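Local coordinates for protein probable TonB-dependent siderophore receptor PiuA (Acinetobacter baumannii, PDB 5FP1) that probably takes up iron across the outer membrane by binding ferric siderophores in the first step of import, and may bind ferric enterobactin with micromolar affinity, at residues E519-E524 against R544-N549; R88-E93 against S565-F570; G615-N620 against K649-V654. One frame throughout, in Å; residues are numbered along the deposited sequence.

Contact 1 (E519-E524 against R544-N549); sequences EAQTFE and RTEKQN
Gln521 and Glu546 face each other as an antiparallel hydrogen-bonded pair, and their side chains run side by side in the same direction. The backbones are joined both ways, Gln521 N to Glu546 O and Glu546 N to Gln521 O, each at 2.9 Å.

The side chain of Gln521 can be followed outward. Gln521 CB is 4.2 Å from Gln548 OE1. A chi1 of 65° puts CG between the backbone N and the carbonyl carbon, and there Gln521 CG lies 3.5 Å from Gln548 OE1. CD sits about equally far from Glu546 OE2 and Gln548 OE1, and the amides of Gln521 and Gln548 are stacked with planes 28° apart. At the tip, Gln521 NE2 donates to Glu546 OE2 over 2.9 Å. The bond is fairly straight, and OE2 is approached from above its carboxylate plane. The other tip atom, Gln521 OE1, bonds Tyr488 OH. A detergent molecule also touches this side chain.

On the opposite face, Thr522 OG1 and Thr545 OG1 share a hydrogen bond of 2.8 Å. These hydroxyls also bond Ser123 and Arg88 respectively. Phe523 and Arg544 form the next hydrogen-bonded pair.

At the other end the register shifts by one residue. Glu519 N bonds Asn549 O at 3.1 Å, and Asn549 N bonds Glu519 O. Water 1 links Ala520 O to Gln548 NE2. Gln548 and Asn549 both stand opposite Glu519, which makes a classic beta bulge within a hairpin of the TonB-dependent receptor barrel.

Contact 2 (R88-E93 against S565-F570); sequences RGYSSE and SKVDGF
The plug domain meets the barrel wall here, as in other TonB-dependent receptors. Tyr90 and Arg88 of the plug touch Ser565 and Val567 of strand 558-575. Tyr90 OH and Ser565 OG are 2.6 Å apart and share a hydrogen bond. Either hydroxyl could be the donor. Ser565 OG lies at the edge of the tyrosine ring, in its plane, and is 3.3 Å from Tyr90 CE1.

Val567 points toward the plug. Its CG2 is anti to the carbonyl carbon and does most of the touching. Val567 CG2 lies 3.2 Å from Arg88 O and 4.0 Å from Tyr90 CE2. Tyr90 and Val567 reach toward each other tip to tip. Gly89 CA passes 4.4 Å from Val567 CG2.

The guanidinium of Arg88 passes beyond the contact. It forms salt bridges with Glu571 and Glu524 and a cation-pi contact with Phe543. Met618 packs on both Tyr90 and Val567. The barrel strand 558-575 is flanked by strands 536-555 and 582-597, while the plug strand 90-91 is an edge strand of a small three-stranded sheet, next to strand 85-87.

Contact 3 (G615-N620 against K649-V654); sequences GNQMPN and KVYGDV
Gln617 and Tyr651 cross at about a right angle, with the amide plane perpendicular to the ring plane. The glutamine comes to the ring at its edge. Gln617 OE1 is 3.4 Å from Tyr651 CE2, and Gln617 CD lies in the ring plane, 3.8 Å from Tyr651 CD2. CG of Gln617 is anti to the backbone N (chi1 -172°), and the extended chain beyond it carries the amide out to the ring edge. Its NE2 donates to Val621 O and to water 2, which passes the link on to Lys649 O. The ring's hydroxyl receives a bond from Lys649 NZ.

Asn616 meets the far end of 649-654. Its ND2 donates to Val654 O over 3.0 Å. The bond is nearly straight (172°), and the acceptor lies in the amide plane.

Within the beta-barrel of the TonB-dependent receptor, the loop ahead of strand 624-635 here meets the end of strand 638-651 and the loop that follows.

Pro619 meets that following loop through its CB, 3.4 Å from Gly652 O. The next residue ties the backbones together, as Asn620 N donates to Tyr651 O at 2.8 Å. Val650 CG1 packs 3.6 Å from Asn620 CA. Two more waters bridge the segments. Water 3 joins Met618 O to Tyr651 N, and water 4 joins Asn620 OD1 to Gly652 O. The amide nitrogen of Asn620 turns instead to Ala696 O.

How the contacts relate
Contact 2 lies between the other two and touches both. Its centre is about 9 Å from that of contact 1 and about 11 Å from that of contact 3. Contacts 1 and 2 use successive barrel strands, 536-555 and 558-575. Between them Arg544 NE and Asp568 OD1 form a salt bridge of 2.6 Å, and Thr545 O probably accepts from Val567 N at 2.8 Å. Contacts 2 and 3 meet at Met618, whose CE is 3.4 Å from Gly89 O. Contacts 1 and 3 do not touch, with nearest atoms about 6 Å apart. Contact 2 brings in the plug, while contacts 1 and 3 lie within the barrel.

Contact 1 (E519-E524 against R544-N549)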
# COMPACT_ATOMS: atom_id res chain seq x y z
N GLU A 519 17.61 -3.39 -11.01
CA GLU A 519 18.49 -2.69 -10.09
C GLU A 519 18.07 -1.25 -10.02
O GLU A 519 17.78 -0.61 -11.05
CB GLU A 519 19.95 -2.78 -10.57
CG GLU A 519 20.52 -4.18 -10.57
CD GLU A 519 21.92 -4.20 -11.16
OE1 GLU A 519 22.87 -3.90 -10.43
OE2 GLU A 519 22.07 -4.45 -12.35
N ALA A 520 18.00 -0.74 -8.80
CA ALA A 520 17.55 0.62 -8.56
C ALA A 520 18.44 1.25 -7.50
O ALA A 520 19.15 0.55 -6.75
CB ALA A 520 16.09 0.66 -8.12
N GLN A 521 18.35 2.56 -7.40
CA GLN A 521 19.13 3.28 -6.42
C GLN A 521 18.52 4.63 -6.10
O GLN A 521 17.76 5.21 -6.89
CB GLN A 521 20.58 3.42 -6.91
CG GLN A 521 20.67 4.28 -8.16
CD GLN A 521 22.04 4.30 -8.84
OE1 GLN A 521 22.98 3.64 -8.42
NE2 GLN A 521 22.14 5.06 -9.89
N THR A 522 18.84 5.13 -4.90
CA THR A 522 18.44 6.45 -4.48
C THR A 522 19.65 7.22 -3.95
O THR A 522 20.40 6.73 -3.10
CB THR A 522 17.37 6.37 -3.37
OG1 THR A 522 16.18 5.79 -3.91
CG2 THR A 522 17.05 7.76 -2.79
N PHE A 523 19.86 8.40 -4.53
CA PHE A 523 20.80 9.40 -3.98
C PHE A 523 19.98 10.54 -3.38
O PHE A 523 19.10 11.11 -4.03
CB PHE A 523 21.73 9.96 -5.07
CG PHE A 523 22.62 11.09 -4.54
CD1 PHE A 523 23.72 10.78 -3.74
CD2 PHE A 523 22.30 12.42 -4.74
CE1 PHE A 523 24.54 11.79 -3.23
CE2 PHE A 523 23.09 13.44 -4.22
CZ PHE A 523 24.21 13.12 -3.46
N GLU A 524 20.22 10.87 -2.12
CA GLU A 524 19.42 11.88 -1.44
C GLU A 524 20.29 12.80 -0.57
O GLU A 524 21.27 12.36 0.04
CB GLU A 524 18.40 11.21 -0.54
CG GLU A 524 17.42 12.13 0.18
CD GLU A 524 16.21 11.38 0.72
OE1 GLU A 524 15.60 10.63 -0.09
OE2 GLU A 524 15.86 11.52 1.92
N ARG A 544 17.37 11.72 -6.30
CA ARG A 544 17.10 10.95 -7.50
C ARG A 544 16.90 9.49 -7.09
O ARG A 544 17.80 8.86 -6.51
CB ARG A 544 18.19 11.06 -8.53
CG ARG A 544 17.93 10.15 -9.74
CD ARG A 544 18.95 10.39 -10.85
NE ARG A 544 18.79 11.74 -11.36
CZ ARG A 544 19.69 12.40 -12.08
NH1 ARG A 544 20.83 11.84 -12.42
NH2 ARG A 544 19.45 13.63 -12.44
N THR A 545 15.69 9.02 -7.32
CA THR A 545 15.29 7.61 -7.08
C THR A 545 15.00 7.05 -8.46
O THR A 545 14.18 7.61 -9.21
CB THR A 545 14.07 7.52 -6.16
OG1 THR A 545 14.47 7.86 -4.81
CG2 THR A 545 13.43 6.10 -6.17
N GLU A 546 15.72 6.00 -8.83
CA GLU A 546 15.70 5.53 -10.19
C GLU A 546 15.86 4.05 -10.30
O GLU A 546 16.48 3.41 -9.44
CB GLU A 546 16.81 6.20 -11.02
CG GLU A 546 18.21 5.86 -10.56
CD GLU A 546 19.29 6.63 -11.32
OE1 GLU A 546 19.17 6.78 -12.56
OE2 GLU A 546 20.25 7.08 -10.66
N LYS A 547 15.35 3.53 -11.40
CA LYS A 547 15.56 2.12 -11.73
C LYS A 547 16.39 2.08 -13.01
O LYS A 547 15.85 2.10 -14.13
CB LYS A 547 14.24 1.38 -11.89
CG LYS A 547 14.43 -0.12 -12.01
CD LYS A 547 13.15 -0.83 -12.36
CE LYS A 547 12.19 -0.91 -11.20
NZ LYS A 547 10.91 -1.59 -11.65
N GLN A 548 17.71 2.07 -12.84
CA GLN A 548 18.62 2.23 -13.96
C GLN A 548 18.77 0.93 -14.75
O GLN A 548 19.29 0.93 -15.84
CB GLN A 548 19.99 2.75 -13.46
CG GLN A 548 20.83 1.74 -12.70
CD GLN A 548 20.45 1.59 -11.25
OE1 GLN A 548 19.51 2.20 -10.77
NE2 GLN A 548 21.18 0.76 -10.54
N ASN A 549 18.29 -0.18 -14.20
CA ASN A 549 18.18 -1.41 -14.96
C ASN A 549 16.79 -1.96 -14.79
O ASN A 549 16.48 -2.63 -13.77
CB ASN A 549 19.21 -2.44 -14.49
CG ASN A 549 20.57 -2.18 -15.07
OD1 ASN A 549 20.81 -2.46 -16.25
ND2 ASN A 549 21.45 -1.62 -14.27
O HOH W 1 21.53 -0.59 -7.74

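Contact 2 (R88-E93 against S565-F570)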
# COMPACT_ATOMS: atom_id res chain seq x y z
N ARG A 88 7.33 7.26 -4.88
CA ARG A 88 8.27 7.92 -5.80
C ARG A 88 8.28 7.29 -7.20
O ARG A 88 9.33 7.17 -7.83
CB ARG A 88 9.68 7.91 -5.20
CG ARG A 88 9.84 8.77 -3.95
CD ARG A 88 11.30 8.81 -3.50
NE ARG A 88 11.48 9.66 -2.32
CZ ARG A 88 12.63 9.86 -1.69
NH1 ARG A 88 13.73 9.26 -2.10
NH2 ARG A 88 12.67 10.63 -0.63
N GLY A 89 7.10 6.93 -7.71
CA GLY A 89 7.00 6.39 -9.05
C GLY A 89 7.11 4.89 -9.21
O GLY A 89 6.99 4.36 -10.33
N TYR A 90 7.38 4.18 -8.11
CA TYR A 90 7.67 2.75 -8.19
C TYR A 90 6.74 1.93 -7.30
O TYR A 90 6.49 2.26 -6.13
CB TYR A 90 9.15 2.46 -7.85
CG TYR A 90 10.09 3.14 -8.86
CD1 TYR A 90 10.27 2.62 -10.13
CD2 TYR A 90 10.73 4.34 -8.55
CE1 TYR A 90 11.07 3.26 -11.07
CE2 TYR A 90 11.53 4.98 -9.49
CZ TYR A 90 11.72 4.42 -10.73
OH TYR A 90 12.49 5.07 -11.69
N SER A 91 6.21 0.84 -7.87
CA SER A 91 5.26 -0.00 -7.15
C SER A 91 5.84 -0.57 -5.87
O SER A 91 6.97 -1.11 -5.85
CB SER A 91 4.79 -1.16 -8.03
OG SER A 91 4.10 -2.09 -7.23
N SER A 92 5.07 -0.47 -4.79
CA SER A 92 5.49 -1.09 -3.53
C SER A 92 4.52 -2.20 -3.12
O SER A 92 4.57 -2.70 -2.00
CB SER A 92 5.60 -0.06 -2.42
OG SER A 92 4.32 0.37 -2.01
N GLU A 93 3.70 -2.63 -4.07
CA GLU A 93 2.72 -3.69 -3.86
C GLU A 93 3.35 -4.97 -3.29
O GLU A 93 2.78 -5.61 -2.38
CB GLU A 93 1.98 -3.99 -5.17
CG GLU A 93 0.80 -4.94 -4.99
CD GLU A 93 0.09 -5.31 -6.28
OE1 GLU A 93 0.42 -4.72 -7.36
OE2 GLU A 93 -0.81 -6.21 -6.20
N SER A 565 14.48 4.31 -16.00
CA SER A 565 13.59 5.38 -15.62
C SER A 565 14.17 6.05 -14.39
O SER A 565 15.02 5.47 -13.69
CB SER A 565 12.16 4.87 -15.33
OG SER A 565 12.13 4.18 -14.09
N LYS A 566 13.72 7.27 -14.14
CA LYS A 566 14.19 8.03 -12.99
C LYS A 566 13.19 9.05 -12.53
O LYS A 566 12.37 9.54 -13.30
CB LYS A 566 15.51 8.74 -13.26
CG LYS A 566 15.42 9.85 -14.27
CD LYS A 566 16.77 10.59 -14.30
CE LYS A 566 16.86 11.53 -15.49
NZ LYS A 566 16.40 12.86 -15.05
N VAL A 567 13.28 9.36 -11.23
CA VAL A 567 12.46 10.37 -10.62
C VAL A 567 13.38 11.32 -9.86
O VAL A 567 14.04 10.92 -8.89
CB VAL A 567 11.41 9.76 -9.64
CG1 VAL A 567 10.57 10.84 -9.01
CG2 VAL A 567 10.50 8.76 -10.34
N ASP A 568 13.45 12.58 -10.32
CA ASP A 568 14.15 13.64 -9.60
C ASP A 568 13.14 14.44 -8.81
O ASP A 568 12.18 15.00 -9.37
CB ASP A 568 14.88 14.57 -10.61
CG ASP A 568 16.07 13.88 -11.28
OD1 ASP A 568 16.72 13.06 -10.63
OD2 ASP A 568 16.32 14.15 -12.48
N GLY A 569 13.30 14.50 -7.51
CA GLY A 569 12.24 15.03 -6.70
C GLY A 569 12.66 15.81 -5.48
O GLY A 569 13.84 15.83 -5.10
N PHE A 570 11.65 16.40 -4.89
CA PHE A 570 11.75 17.19 -3.68
C PHE A 570 10.57 16.87 -2.77
O PHE A 570 9.42 16.76 -3.22
CB PHE A 570 11.74 18.68 -4.05
CG PHE A 570 11.60 19.59 -2.88
CD1 PHE A 570 12.61 19.72 -1.96
CD2 PHE A 570 10.47 20.36 -2.72
CE1 PHE A 570 12.49 20.60 -0.89
CE2 PHE A 570 10.33 21.22 -1.64
CZ PHE A 570 11.35 21.33 -0.72

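Contact 3 (G615-N620 against K649-V654)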
# COMPACT_ATOMS: atom_id res chain seq x y z
N GLY A 615 11.56 9.68 -22.62
CA GLY A 615 11.41 11.02 -22.08
C GLY A 615 10.04 11.36 -21.51
O GLY A 615 9.90 12.38 -20.86
N ASN A 616 9.02 10.52 -21.75
CA ASN A 616 7.69 10.79 -21.23
C ASN A 616 7.64 10.74 -19.69
O ASN A 616 8.57 10.28 -19.03
CB ASN A 616 6.62 9.78 -21.82
CG ASN A 616 6.06 10.26 -23.15
OD1 ASN A 616 6.50 11.27 -23.69
ND2 ASN A 616 5.09 9.56 -23.68
N GLN A 617 6.57 11.27 -19.14
CA GLN A 617 6.34 11.23 -17.71
C GLN A 617 5.99 9.79 -17.33
O GLN A 617 5.31 9.09 -18.08
CB GLN A 617 5.20 12.18 -17.34
CG GLN A 617 4.99 12.39 -15.84
CD GLN A 617 3.95 13.45 -15.58
OE1 GLN A 617 3.75 14.32 -16.42
NE2 GLN A 617 3.26 13.37 -14.46
N MET A 618 6.46 9.35 -16.17
CA MET A 618 6.06 8.05 -15.67
C MET A 618 4.59 8.03 -15.24
O MET A 618 4.09 8.99 -14.63
CB MET A 618 6.96 7.63 -14.49
CG MET A 618 8.40 7.38 -14.89
SD MET A 618 9.52 7.11 -13.50
CE MET A 618 8.84 5.58 -12.86
N PRO A 619 3.91 6.93 -15.53
CA PRO A 619 2.56 6.76 -15.03
C PRO A 619 2.51 6.63 -13.53
O PRO A 619 3.53 6.31 -12.88
CB PRO A 619 2.08 5.44 -15.68
CG PRO A 619 3.29 4.75 -16.19
CD PRO A 619 4.44 5.73 -16.22
N ASN A 620 1.34 6.90 -12.97
CA ASN A 620 1.11 6.73 -11.56
C ASN A 620 2.03 7.61 -10.70
O ASN A 620 2.35 7.25 -9.57
CB ASN A 620 1.23 5.25 -11.21
CG ASN A 620 0.44 4.36 -12.17
OD1 ASN A 620 1.00 3.52 -12.86
ND2 ASN A 620 -0.86 4.60 -12.27
N LYS A 649 -2.30 16.13 -12.21
CA LYS A 649 -2.74 15.04 -13.07
C LYS A 649 -1.82 13.83 -13.04
O LYS A 649 -0.62 13.94 -12.78
CB LYS A 649 -2.94 15.54 -14.49
CG LYS A 649 -1.70 15.91 -15.23
CD LYS A 649 -2.06 16.09 -16.70
CE LYS A 649 -0.95 16.74 -17.48
NZ LYS A 649 -1.28 16.77 -18.93
N VAL A 650 -2.40 12.66 -13.28
CA VAL A 650 -1.64 11.42 -13.25
C VAL A 650 -1.89 10.67 -14.53
O VAL A 650 -3.06 10.47 -14.89
CB VAL A 650 -2.04 10.54 -12.05
CG1 VAL A 650 -1.43 9.15 -12.14
CG2 VAL A 650 -1.61 11.22 -10.75
N TYR A 651 -0.82 10.25 -15.21
CA TYR A 651 -0.96 9.39 -16.39
C TYR A 651 -1.10 7.92 -16.02
O TYR A 651 -0.46 7.42 -15.10
CB TYR A 651 0.22 9.55 -17.34
CG TYR A 651 0.23 10.90 -18.04
CD1 TYR A 651 -0.61 11.15 -19.11
CD2 TYR A 651 1.07 11.92 -17.61
CE1 TYR A 651 -0.65 12.40 -19.72
CE2 TYR A 651 1.09 13.15 -18.26
CZ TYR A 651 0.23 13.39 -19.31
OH TYR A 651 0.22 14.62 -19.95
N GLY A 652 -1.90 7.22 -16.80
CA GLY A 652 -1.98 5.78 -16.70
C GLY A 652 -0.99 5.06 -17.59
O GLY A 652 -0.56 3.96 -17.24
N ASP A 653 -0.63 5.65 -18.72
CA ASP A 653 0.15 4.91 -19.70
C ASP A 653 1.52 5.53 -20.08
O ASP A 653 1.73 6.72 -19.95
CB ASP A 653 -0.69 4.70 -20.97
CG ASP A 653 -1.09 6.00 -21.63
OD1 ASP A 653 -1.14 7.07 -20.97
OD2 ASP A 653 -1.41 5.95 -22.85
N VAL A 654 2.41 4.66 -20.56
CA VAL A 654 3.73 5.02 -21.06
C VAL A 654 3.60 6.05 -22.17
O VAL A 654 4.36 7.04 -22.22
CB VAL A 654 4.48 3.75 -21.54
CG1 VAL A 654 5.68 4.11 -22.40
CG2 VAL A 654 4.92 2.94 -20.32
O HOH W 2 1.55 15.52 -13.30
O HOH W 3 1.86 10.28 -14.01
O HOH W 4 -0.05 2.46 -15.09